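Local coordinates for protein SAS-6 (Leishmania major, PDB 4CKM) that probably builds the centre of the centriole and basal-body cartwheel, its N-terminal head domain taking part in oligomer assembly, at residues A[159-163]-A[164-168]. Sequence-based numbering, arbitrary orientation.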
ATOM      1  N   GLU A 159       0.239   8.316  -4.601  1.00 32.58           N
ATOM      2  CA  GLU A 159       1.384   9.144  -4.962  1.00 34.24           C
ATOM      3  C   GLU A 159       2.139   8.405  -6.034  1.00 32.59           C
ATOM      4  O   GLU A 159       2.481   7.240  -5.854  1.00 32.73           O
ATOM      5  CB  GLU A 159       2.313   9.325  -3.766  1.00 37.07           C
ATOM      6  CG  GLU A 159       3.584  10.105  -4.085  1.00 41.35           C
ATOM      7  CD  GLU A 159       4.644  10.035  -2.990  1.00 45.61           C
ATOM      8  OE1 GLU A 159       4.496   9.263  -2.022  1.00 49.15           O
ATOM      9  OE2 GLU A 159       5.655  10.750  -3.104  1.00 52.84           O
ATOM     10  N   THR A 160       2.398   9.064  -7.144  1.00 33.15           N
ATOM     11  CA  THR A 160       3.179   8.456  -8.201  1.00 36.53           C
ATOM     12  C   THR A 160       4.626   8.897  -8.050  1.00 37.73           C
ATOM     13  O   THR A 160       4.906  10.065  -8.071  1.00 37.84           O
ATOM     14  CB  THR A 160       2.602   8.790  -9.586  1.00 36.66           C
ATOM     15  OG1 THR A 160       1.366   8.067  -9.764  1.00 40.31           O
ATOM     16  CG2 THR A 160       3.542   8.325 -10.680  1.00 39.25           C
ATOM     17  N   THR A 161       5.530   7.952  -7.833  1.00 40.50           N
ATOM     18  CA  THR A 161       6.951   8.241  -7.743  1.00 40.11           C
ATOM     19  C   THR A 161       7.534   7.978  -9.115  1.00 43.54           C
ATOM     20  O   THR A 161       6.788   7.698 -10.054  1.00 40.35           O
ATOM     21  CB  THR A 161       7.634   7.345  -6.706  1.00 40.01           C
ATOM     22  OG1 THR A 161       7.563   5.982  -7.124  1.00 38.18           O
ATOM     23  CG2 THR A 161       6.947   7.487  -5.337  1.00 41.24           C
ATOM     24  N   ASP A 162       8.857   8.057  -9.229  1.00 44.60           N
ATOM     25  CA  ASP A 162       9.529   7.742 -10.484  1.00 49.23           C
ATOM     26  C   ASP A 162       9.420   6.253 -10.778  1.00 47.03           C
ATOM     27  O   ASP A 162       9.656   5.826 -11.889  1.00 47.74           O
ATOM     28  CB  ASP A 162      11.022   8.114 -10.415  1.00 55.00           C
ATOM     29  CG  ASP A 162      11.277   9.618 -10.532  1.00 59.31           C
ATOM     30  OD1 ASP A 162      10.505  10.327 -11.220  1.00 65.72           O
ATOM     31  OD2 ASP A 162      12.271  10.093  -9.942  1.00 63.06           O
ATOM     32  N   PHE A 163       9.094   5.453  -9.778  1.00 43.02           N
ATOM     33  CA  PHE A 163       9.158   4.024  -9.944  1.00 43.04           C
ATOM     34  C   PHE A 163       7.794   3.343  -9.978  1.00 37.57           C
ATOM     35  O   PHE A 163       7.627   2.306 -10.637  1.00 33.19           O
ATOM     36  CB  PHE A 163      10.065   3.473  -8.854  1.00 49.88           C
ATOM     37  CG  PHE A 163      11.440   4.126  -8.846  1.00 61.51           C
ATOM     38  CD1 PHE A 163      12.398   3.784  -9.816  1.00 63.71           C
ATOM     39  CD2 PHE A 163      11.771   5.101  -7.890  1.00 66.42           C
ATOM     40  CE1 PHE A 163      13.648   4.381  -9.822  1.00 67.23           C
ATOM     41  CE2 PHE A 163      13.024   5.701  -7.890  1.00 68.88           C
ATOM     42  CZ  PHE A 163      13.960   5.343  -8.858  1.00 72.24           C
ATOM     43  N   LYS A 164       6.816   3.923  -9.291  1.00 35.13           N
ATOM     44  CA  LYS A 164       5.469   3.341  -9.247  1.00 34.95           C
ATOM     45  C   LYS A 164       4.511   4.260  -8.543  1.00 32.38           C
ATOM     46  O   LYS A 164       4.921   5.242  -7.926  1.00 30.91           O
ATOM     47  CB  LYS A 164       5.474   2.027  -8.465  1.00 35.82           C
ATOM     48  CG  LYS A 164       5.675   2.215  -6.966  1.00 35.78           C
ATOM     49  CD  LYS A 164       6.125   0.934  -6.282  1.00 35.91           C
ATOM     50  CE  LYS A 164       5.068  -0.151  -6.302  1.00 34.59           C
ATOM     51  NZ  LYS A 164       3.854   0.252  -5.555  1.00 34.55           N
ATOM     52  N   THR A 165       3.243   3.875  -8.578  1.00 31.08           N
ATOM     53  CA  THR A 165       2.238   4.499  -7.761  1.00 31.06           C
ATOM     54  C   THR A 165       2.194   3.820  -6.402  1.00 33.10           C
ATOM     55  O   THR A 165       2.137   2.586  -6.293  1.00 31.18           O
ATOM     56  CB  THR A 165       0.866   4.473  -8.430  1.00 31.02           C
ATOM     57  OG1 THR A 165       0.935   5.229  -9.640  1.00 30.88           O
ATOM     58  CG2 THR A 165      -0.188   5.083  -7.522  1.00 31.98           C
ATOM     59  N   VAL A 166       2.220   4.652  -5.364  1.00 34.23           N
ATOM     60  CA  VAL A 166       2.259   4.191  -3.979  1.00 33.93           C
ATOM     61  C   VAL A 166       0.968   4.589  -3.304  1.00 33.29           C
ATOM     62  O   VAL A 166       0.595   5.768  -3.309  1.00 31.15           O
ATOM     63  CB  VAL A 166       3.407   4.885  -3.226  1.00 36.10           C
ATOM     64  CG1 VAL A 166       3.398   4.500  -1.767  1.00 38.70           C
ATOM     65  CG2 VAL A 166       4.736   4.521  -3.849  1.00 38.20           C
ATOM     66  N   GLU A 167       0.299   3.626  -2.700  1.00 31.81           N
ATOM     67  CA  GLU A 167      -0.901   3.909  -1.960  1.00 33.76           C
ATOM     68  C   GLU A 167      -0.546   4.375  -0.537  1.00 35.88           C
ATOM     69  O   GLU A 167       0.166   3.689   0.176  1.00 33.98           O
ATOM     70  CB  GLU A 167      -1.756   2.669  -1.917  1.00 34.51           C
ATOM     71  CG  GLU A 167      -3.037   2.878  -1.164  1.00 40.52           C
ATOM     72  CD  GLU A 167      -3.733   1.576  -0.919  1.00 44.19           C
ATOM     73  OE1 GLU A 167      -4.273   1.005  -1.890  1.00 47.77           O
ATOM     74  OE2 GLU A 167      -3.720   1.132   0.249  1.00 47.67           O
ATOM     75  N   HIS A 168      -1.012   5.566  -0.164  1.00 34.95           N
ATOM     76  CA  HIS A 168      -0.829   6.099   1.174  1.00 35.32           C
ATOM     77  C   HIS A 168      -1.906   5.604   2.095  1.00 37.18           C
ATOM     78  O   HIS A 168      -1.606   5.191   3.187  1.00 40.25           O
ATOM     79  CB  HIS A 168      -0.784   7.634   1.177  1.00 35.39           C
ATOM     80  CG  HIS A 168       0.557   8.165   0.805  1.00 37.54           C
ATOM     81  ND1 HIS A 168       1.411   8.730   1.720  1.00 37.97           N
ATOM     82  CD2 HIS A 168       1.232   8.126  -0.370  1.00 40.02           C
ATOM     83  CE1 HIS A 168       2.544   9.051   1.123  1.00 39.87           C
ATOM     84  NE2 HIS A 168       2.463   8.692  -0.146  1.00 41.85           N
TER
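H168 and E159 meet on one face of a tight beta hairpin. H168 NE2 donates to E159 OE1 over 2.8 Å, and the N-H...O angle of 173° makes the bond nearly straight. The oxygen lies at the ring edge, in the ring plane, but the nitrogen reaches it on the anti side and out of the carboxylate plane. E159 gets there with CG anti to its backbone N (chi1 176°) and an extended chain. E159 CB also comes within 3.7 Å of H168 NE2. The carboxylate would probably favour a proton on NE2 of H168.

E159 and V166 form an antiparallel hydrogen-bonded pair on that face. T160 and T165, the next pair, are non-hydrogen-bonded and face the other way. Their OG1 atoms hydrogen-bond to each other over 2.9 Å.

The turn closes on K164 O, which T161 grips twice. T161 N donates to it over 2.8 Å. T161 OG1 donates in the carbonyl plane, on a lone pair, over 2.9 Å. With chi1 at 64°, this hydroxyl sits between the backbone N and carbonyl carbon. It also accepts from F163 N, an ST turn. T161 CG2 rests 4.0 Å from V166 CG2.

K164 curls back, and its NZ donates chiefly to H168 O of the second subunit. The pair is reciprocal: H168 O here takes K164 NZ of that subunit. NZ also donates to T165 O of its own chain, from above the carbonyl plane. Y121 of the second subunit stacks on F163, and its V166 packs on V166. The hairpin joins strands 152-160 and 165-175 at an end of the SAS-6 head domain, with the H168 ring meeting Y136 of strand 136-142.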